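Local coordinates for citrate synthase (Metallosphaera sedula, PDB 6ABX), which probably catalyses the condensation of acetyl-CoA with oxaloacetate to citrate, releasing CoA, in the tricarboxylic acid cycle, at residues 88-91 and 92-95; 221-224 and 225-229; 339-342 and 343-347. One frame throughout, in Å; residues are numbered along the deposited sequence.

All three contacts are short-range and belong to helices of a two-subunit citrate synthase. Contact 1 opens helix 91-105, contact 2 fills helix 220-228, and contact 3 lies late in helix 324-343 and beyond. Centres lie about 23 Å apart for contacts 1 and 2, 41 Å for 2 and 3 across the chain's centre, and 30 Å for 1 and 3, which both touch the second subunit. Each sends one side chain to about 10 or 11 Å from the bound citrate: M92, A221 and H339. The side chains of M92 and H339 are about 9 and 7 Å from that of R332, an oxaloacetate-binding residue; that of A221 is about 6 Å from that of D307, a predicted active-site residue.

Contact 1 of 3, residues 88-91 and 92-95; sequences FGNP and MDIL
N90 is the N-cap residue of helix 91-105, and its side chain accepts from M92 N and D93 N. Its CB lies 3.5 Å from D93 OD2, against the carboxylate. N90 CG, 4.0 Å from M92 N, stands anti to the backbone N (chi1 176°), which turns the amide toward the first turn, where OD1 meets two backbone N-H groups. The bond from M92 N to N90 OD1 is short at 2.9 Å but strongly bent (126°), and the one from D93 N to N90 OD1 is straighter but long at 3.3 Å; both are weak, and together they occupy donors that have no earlier turn to bond to. Behind the cap, I94 N donates to N90 O at 3.0 Å and L95 N to P91 O at 2.9 Å, the first regular helical bonds. I94 lays CG1 near N90 O and CD1 near G89 O. K210 and R96 form salt bridges with D93 OD1, while L104 of the second subunit packs on D93 and I94. M92 and L95 instead meet I206 of helix 198-209. The other carboxylate oxygen, D93 OD2, accepts from a water at 2.8 Å, and this water in turn accepts from N90 N.

Contact 2 of 3, residues 221-224 and 225-229; sequences ALKQ and FMEIE
A221 O accepts from F225 N at 3.0 Å in a nearly straight bond (163°), and the same oxygen sits 3.2 Å above the F225 ring plane, over its centre. With CG anti to its own carbonyl carbon (chi1 -52°), F225 folds its ring back along the preceding turn, so that CZ reaches A221 CB at 3.9 Å. F308 meets the ring edge-to-face, and I285 and A286 of helix 277-297 pack on it too. Were F225 replaced by alanine, A221 CB and F308 would probably lose their aromatic partner and a gap open toward helix 277-297. The F225 N to A221 O bond belongs to helix 220-228, an alpha-helix whose i to i+4 ladder continues from M226 N to L222 O and from E227 N to K223 O; E229, with positive phi, departs from it. On another flank, the methyl CE of M226 lies 4.1 Å from L222 CG, near both leucine methyls, and Y315 of helix 310-316 touches both side chains. K223 and E227 form a salt bridge at the exposed surface, NZ to OE2 at 3.5 Å, whose hydrogen bond is weak. The other carboxylate oxygen, E227 OE1, is hydrogen-bonded to Y237 OH.

Contact 3 of 3, residues 339-342 and 343-347; sequences HVDE and YLKDN
The backbone keeps its i to i+4 pattern through Y343 N to H339 O and L344 N to V340 O, both 3.0 Å, then tightens to i+3, K345 N giving its hydrogen to E342 O at 3.2 Å from well above the carbonyl plane (60° out of it). The spacing of the bonds thus changes in the last part of helix 324-343 and the residues that follow. V340 and L344 run alongside each other in the same direction, with V340 CG1 3.6 Å from L344 CD1. V340 CG1 is anti to the backbone N (chi1 169°), a setting that puts this methyl on the side of the next turn. L344 CG also rests 3.3 Å from V340 O, the acceptor of its own N-H. One residue on, D341 and K345 make a long salt bridge, OD2 to NZ at 4.0 Å. A water fills the span, donating to D341 OD2 at 2.6 Å and accepting from K345 NZ at 3.0 Å. K345 CG, anti to its carbonyl carbon, lies against E342 O; further bends along the chain carry NZ back toward D341. The E342 carboxylate turns elsewhere: OE1 pairs with K13 and T15, and OE2 accepts from S16 N. H339 ND1 is hydrogen-bonded to K13 NZ of strand 11-15, and its NE2 to D178 OD2. This part of the chain touches strand 11-15 through H339, E342 and Y343, helix 183-192 through V340 and Y343, and helix 112-134 through D341 and L344, which both meet L112; K5 of the second subunit packs on Y343.

Contact 1 of 3, residues 88-91 and 92-95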
loop_
_atom_site.group_PDB
_atom_site.type_symbol
_atom_site.label_atom_id
_atom_site.label_comp_id
_atom_site.label_asym_id
_atom_site.label_seq_id
_atom_site.Cartn_x
_atom_site.Cartn_y
_atom_site.Cartn_z
ATOM N N PHE A 88 1.246 15.398 17.253
ATOM C CA PHE A 88 -0.111 15.537 16.755
ATOM C C PHE A 88 -0.534 14.369 15.855
ATOM O O PHE A 88 -1.745 14.092 15.751
ATOM C CB PHE A 88 -0.237 16.859 16.000
ATOM C CG PHE A 88 0.158 18.034 16.863
ATOM C CD1 PHE A 88 -0.664 18.438 17.910
ATOM C CD2 PHE A 88 1.398 18.655 16.707
ATOM C CE1 PHE A 88 -0.282 19.482 18.744
ATOM C CE2 PHE A 88 1.771 19.713 17.528
ATOM C CZ PHE A 88 0.926 20.128 18.542
ATOM N N GLY A 89 0.417 13.759 15.142
ATOM C CA GLY A 89 0.080 12.789 14.144
ATOM C C GLY A 89 -0.008 11.377 14.695
ATOM O O GLY A 89 0.624 11.020 15.698
ATOM N N ASN A 90 -0.836 10.563 14.039
ATOM C CA ASN A 90 -0.910 9.148 14.307
ATOM C C ASN A 90 0.443 8.562 13.949
ATOM O O ASN A 90 1.003 8.854 12.893
ATOM C CB ASN A 90 -2.056 8.518 13.508
ATOM C CG ASN A 90 -2.101 7.025 13.699
ATOM O OD1 ASN A 90 -1.210 6.367 13.239
ATOM N ND2 ASN A 90 -3.180 6.475 14.233
ATOM N N PRO A 91 1.087 7.777 14.834
ATOM C CA PRO A 91 2.463 7.396 14.558
ATOM C C PRO A 91 2.604 6.515 13.318
ATOM O O PRO A 91 3.623 6.566 12.656
ATOM C CB PRO A 91 2.908 6.621 15.793
ATOM C CG PRO A 91 1.836 6.788 16.825
ATOM C CD PRO A 91 0.651 7.465 16.189
ATOM N N MET A 92 1.579 5.722 13.029
ATOM C CA MET A 92 1.592 4.919 11.779
ATOM C C MET A 92 1.476 5.822 10.544
ATOM O O MET A 92 2.127 5.574 9.534
ATOM C CB MET A 92 0.492 3.843 11.837
ATOM C CG MET A 92 0.879 2.650 12.697
ATOM S SD MET A 92 2.345 1.697 12.148
ATOM C CE MET A 92 1.539 0.578 11.008
ATOM N N ASP A 93 0.754 6.942 10.637
ATOM C CA ASP A 93 0.722 7.926 9.575
ATOM C C ASP A 93 2.095 8.558 9.396
ATOM O O ASP A 93 2.505 8.816 8.289
ATOM C CB ASP A 93 -0.309 9.038 9.809
ATOM C CG ASP A 93 -1.757 8.529 9.801
ATOM O OD1 ASP A 93 -1.968 7.339 9.482
ATOM O OD2 ASP A 93 -2.688 9.327 10.158
ATOM N N ILE A 94 2.804 8.827 10.507
ATOM C CA ILE A 94 4.112 9.401 10.417
ATOM C C ILE A 94 5.048 8.400 9.732
ATOM O O ILE A 94 5.773 8.740 8.864
ATOM C CB ILE A 94 4.633 9.810 11.803
ATOM C CG1 ILE A 94 3.774 10.924 12.403
ATOM C CG2 ILE A 94 6.089 10.237 11.701
ATOM C CD1 ILE A 94 4.117 11.240 13.855
ATOM N N LEU A 95 4.985 7.136 10.153
ATOM C CA LEU A 95 5.871 6.137 9.583
ATOM C C LEU A 95 5.542 5.910 8.096
ATOM O O LEU A 95 6.469 5.820 7.284
ATOM C CB LEU A 95 5.709 4.825 10.353
ATOM C CG LEU A 95 6.717 3.749 9.934
ATOM C CD1 LEU A 95 8.119 4.180 10.297
ATOM C CD2 LEU A 95 6.377 2.382 10.537
HETATM O O HOH W 1 -2.354 11.543 11.796
#

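Contact 2 of 3, residues 221-224 and 225-229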
loop_
_atom_site.group_PDB
_atom_site.type_symbol
_atom_site.label_atom_id
_atom_site.label_comp_id
_atom_site.label_asym_id
_atom_site.label_seq_id
_atom_site.Cartn_x
_atom_site.Cartn_y
_atom_site.Cartn_z
ATOM N N ALA A 221 -4.644 -5.170 24.557
ATOM C CA ALA A 221 -4.561 -5.997 25.744
ATOM C C ALA A 221 -3.897 -5.214 26.869
ATOM O O ALA A 221 -4.295 -5.307 28.003
ATOM C CB ALA A 221 -3.797 -7.278 25.493
ATOM N N LEU A 222 -2.896 -4.404 26.532
ATOM C CA LEU A 222 -2.221 -3.627 27.578
ATOM C C LEU A 222 -3.200 -2.632 28.205
ATOM O O LEU A 222 -3.155 -2.446 29.409
ATOM C CB LEU A 222 -1.034 -2.865 26.988
ATOM C CG LEU A 222 -0.339 -1.927 27.993
ATOM C CD1 LEU A 222 0.212 -2.696 29.183
ATOM C CD2 LEU A 222 0.785 -1.145 27.324
ATOM N N LYS A 223 -4.003 -1.944 27.373
ATOM C CA LYS A 223 -5.015 -1.003 27.853
ATOM C C LYS A 223 -5.936 -1.703 28.852
ATOM O O LYS A 223 -6.257 -1.128 29.879
ATOM C CB LYS A 223 -5.829 -0.467 26.666
ATOM C CG LYS A 223 -6.921 0.562 26.954
ATOM C CD LYS A 223 -7.536 1.111 25.631
ATOM C CE LYS A 223 -8.256 2.441 25.738
ATOM N NZ LYS A 223 -9.723 2.243 25.825
ATOM N N GLN A 224 -6.390 -2.906 28.510
ATOM C CA GLN A 224 -7.230 -3.759 29.380
ATOM C C GLN A 224 -6.537 -3.970 30.726
ATOM O O GLN A 224 -7.148 -3.766 31.804
ATOM C CB GLN A 224 -7.467 -5.141 28.745
ATOM C CG GLN A 224 -8.867 -5.689 28.836
ATOM C CD GLN A 224 -9.703 -5.195 27.675
ATOM O OE1 GLN A 224 -9.402 -4.134 27.122
ATOM N NE2 GLN A 224 -10.755 -5.933 27.308
ATOM N N PHE A 225 -5.264 -4.396 30.706
ATOM C CA PHE A 225 -4.538 -4.635 31.949
ATOM C C PHE A 225 -4.492 -3.343 32.799
ATOM O O PHE A 225 -4.626 -3.387 34.056
ATOM C CB PHE A 225 -3.115 -5.152 31.720
ATOM C CG PHE A 225 -3.004 -6.356 30.816
ATOM C CD1 PHE A 225 -3.996 -7.331 30.744
ATOM C CD2 PHE A 225 -1.888 -6.497 30.000
ATOM C CE1 PHE A 225 -3.852 -8.433 29.907
ATOM C CE2 PHE A 225 -1.762 -7.584 29.158
ATOM C CZ PHE A 225 -2.749 -8.533 29.086
ATOM N N MET A 226 -4.262 -2.195 32.140
ATOM C CA MET A 226 -4.164 -0.929 32.846
ATOM C C MET A 226 -5.536 -0.592 33.452
ATOM O O MET A 226 -5.593 -0.124 34.574
ATOM C CB MET A 226 -3.710 0.187 31.910
ATOM C CG MET A 226 -2.271 0.034 31.521
ATOM S SD MET A 226 -1.831 1.314 30.342
ATOM C CE MET A 226 -0.065 1.212 30.550
ATOM N N GLU A 227 -6.613 -0.869 32.728
ATOM C CA GLU A 227 -7.992 -0.561 33.257
ATOM C C GLU A 227 -8.319 -1.461 34.462
ATOM O O GLU A 227 -8.979 -1.003 35.428
ATOM C CB GLU A 227 -9.062 -0.698 32.175
ATOM C CG GLU A 227 -8.954 0.330 31.062
ATOM C CD GLU A 227 -9.913 0.127 29.912
ATOM O OE1 GLU A 227 -10.559 -0.935 29.841
ATOM O OE2 GLU A 227 -10.026 1.051 29.083
ATOM N N ILE A 228 -7.814 -2.697 34.483
ATOM C CA ILE A 228 -8.050 -3.638 35.585
ATOM C C ILE A 228 -7.409 -3.057 36.849
ATOM O O ILE A 228 -8.002 -3.135 37.919
ATOM C CB ILE A 228 -7.548 -5.053 35.247
ATOM C CG1 ILE A 228 -8.393 -5.690 34.141
ATOM C CG2 ILE A 228 -7.432 -5.952 36.471
ATOM C CD1 ILE A 228 -7.766 -6.877 33.527
ATOM N N GLU A 229 -6.204 -2.480 36.696
ATOM C CA GLU A 229 -5.473 -1.723 37.734
ATOM C C GLU A 229 -4.818 -2.618 38.791
ATOM O O GLU A 229 -3.634 -2.432 39.115
ATOM C CB GLU A 229 -6.372 -0.735 38.475
ATOM C CG GLU A 229 -6.704 0.507 37.688
ATOM C CD GLU A 229 -7.160 1.678 38.544
ATOM O OE1 GLU A 229 -8.025 2.440 38.073
ATOM O OE2 GLU A 229 -6.649 1.822 39.686
#

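Contact 3 of 3, residues 339-342 and 343-347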
loop_
_atom_site.group_PDB
_atom_site.type_symbol
_atom_site.label_atom_id
_atom_site.label_comp_id
_atom_site.label_asym_id
_atom_site.label_seq_id
_atom_site.Cartn_x
_atom_site.Cartn_y
_atom_site.Cartn_z
ATOM N N HIS A 339 9.488 -11.590 1.518
ATOM C CA HIS A 339 8.382 -12.164 0.740
ATOM C C HIS A 339 8.331 -11.589 -0.668
ATOM O O HIS A 339 7.988 -12.369 -1.614
ATOM C CB HIS A 339 7.034 -11.996 1.462
ATOM C CG HIS A 339 6.793 -13.103 2.421
ATOM N ND1 HIS A 339 6.405 -14.395 1.999
ATOM C CD2 HIS A 339 6.954 -13.165 3.756
ATOM C CE1 HIS A 339 6.332 -15.176 3.067
ATOM N NE2 HIS A 339 6.618 -14.419 4.178
ATOM N N VAL A 340 8.546 -10.272 -0.813
ATOM C CA VAL A 340 8.529 -9.628 -2.102
ATOM C C VAL A 340 9.683 -10.206 -2.931
ATOM O O VAL A 340 9.463 -10.593 -4.079
ATOM C CB VAL A 340 8.548 -8.101 -1.975
ATOM C CG1 VAL A 340 8.787 -7.380 -3.292
ATOM C CG2 VAL A 340 7.263 -7.595 -1.329
ATOM N N ASP A 341 10.888 -10.232 -2.358
ATOM C CA ASP A 341 12.102 -10.779 -3.071
ATOM C C ASP A 341 11.823 -12.187 -3.611
ATOM O O ASP A 341 12.147 -12.488 -4.770
ATOM C CB ASP A 341 13.322 -10.707 -2.166
ATOM C CG ASP A 341 14.661 -10.885 -2.866
ATOM O OD1 ASP A 341 14.835 -10.372 -3.983
ATOM O OD2 ASP A 341 15.532 -11.479 -2.255
ATOM N N GLU A 342 11.213 -13.034 -2.792
ATOM C CA GLU A 342 10.927 -14.404 -3.161
ATOM C C GLU A 342 9.938 -14.442 -4.329
ATOM O O GLU A 342 10.176 -15.170 -5.293
ATOM C CB GLU A 342 10.398 -15.151 -1.940
ATOM C CG GLU A 342 9.977 -16.551 -2.222
ATOM C CD GLU A 342 9.419 -17.255 -1.008
ATOM O OE1 GLU A 342 8.335 -16.815 -0.502
ATOM O OE2 GLU A 342 10.055 -18.268 -0.586
ATOM N N TYR A 343 8.851 -13.678 -4.214
ATOM C CA TYR A 343 7.761 -13.647 -5.228
ATOM C C TYR A 343 8.284 -13.210 -6.590
ATOM O O TYR A 343 7.869 -13.788 -7.639
ATOM C CB TYR A 343 6.653 -12.687 -4.785
ATOM C CG TYR A 343 5.398 -12.807 -5.609
ATOM C CD1 TYR A 343 4.557 -13.883 -5.438
ATOM C CD2 TYR A 343 5.032 -11.828 -6.519
ATOM C CE1 TYR A 343 3.422 -14.048 -6.210
ATOM C CE2 TYR A 343 3.892 -11.967 -7.282
ATOM C CZ TYR A 343 3.061 -13.054 -7.107
ATOM O OH TYR A 343 1.920 -13.223 -7.872
ATOM N N LEU A 344 9.152 -12.193 -6.585
ATOM C CA LEU A 344 9.649 -11.572 -7.787
ATOM C C LEU A 344 10.648 -12.467 -8.536
ATOM O O LEU A 344 11.073 -12.069 -9.619
ATOM C CB LEU A 344 10.312 -10.232 -7.483
ATOM C CG LEU A 344 9.348 -9.124 -7.039
ATOM C CD1 LEU A 344 10.130 -7.900 -6.632
ATOM C CD2 LEU A 344 8.328 -8.784 -8.133
ATOM N N LYS A 345 11.043 -13.606 -7.950
ATOM C CA LYS A 345 11.846 -14.580 -8.679
ATOM C C LYS A 345 11.030 -15.110 -9.865
ATOM O O LYS A 345 11.616 -15.565 -10.842
ATOM C CB LYS A 345 12.216 -15.774 -7.796
ATOM C CG LYS A 345 13.150 -15.450 -6.652
ATOM C CD LYS A 345 14.361 -14.735 -7.115
ATOM C CE LYS A 345 15.590 -15.075 -6.298
ATOM N NZ LYS A 345 15.554 -14.400 -4.984
ATOM N N ASP A 346 9.704 -15.083 -9.751
ATOM C CA ASP A 346 8.787 -15.542 -10.845
ATOM C C ASP A 346 7.477 -14.750 -10.716
ATOM O O ASP A 346 6.465 -15.282 -10.299
ATOM C CB ASP A 346 8.527 -17.042 -10.750
ATOM C CG ASP A 346 7.708 -17.598 -11.907
ATOM O OD1 ASP A 346 7.720 -16.978 -12.949
ATOM O OD2 ASP A 346 7.037 -18.641 -11.708
ATOM N N ASN A 347 7.556 -13.448 -11.020
ATOM C CA ASN A 347 6.446 -12.524 -10.751
ATOM C C ASN A 347 5.209 -12.924 -11.556
ATOM O O ASN A 347 5.294 -13.419 -12.679
ATOM C CB ASN A 347 6.804 -11.080 -11.061
ATOM C CG ASN A 347 5.698 -10.122 -10.699
ATOM O OD1 ASN A 347 5.186 -10.187 -9.578
ATOM N ND2 ASN A 347 5.253 -9.323 -11.655
HETATM O O HOH W 2 17.484 -12.814 -3.318
#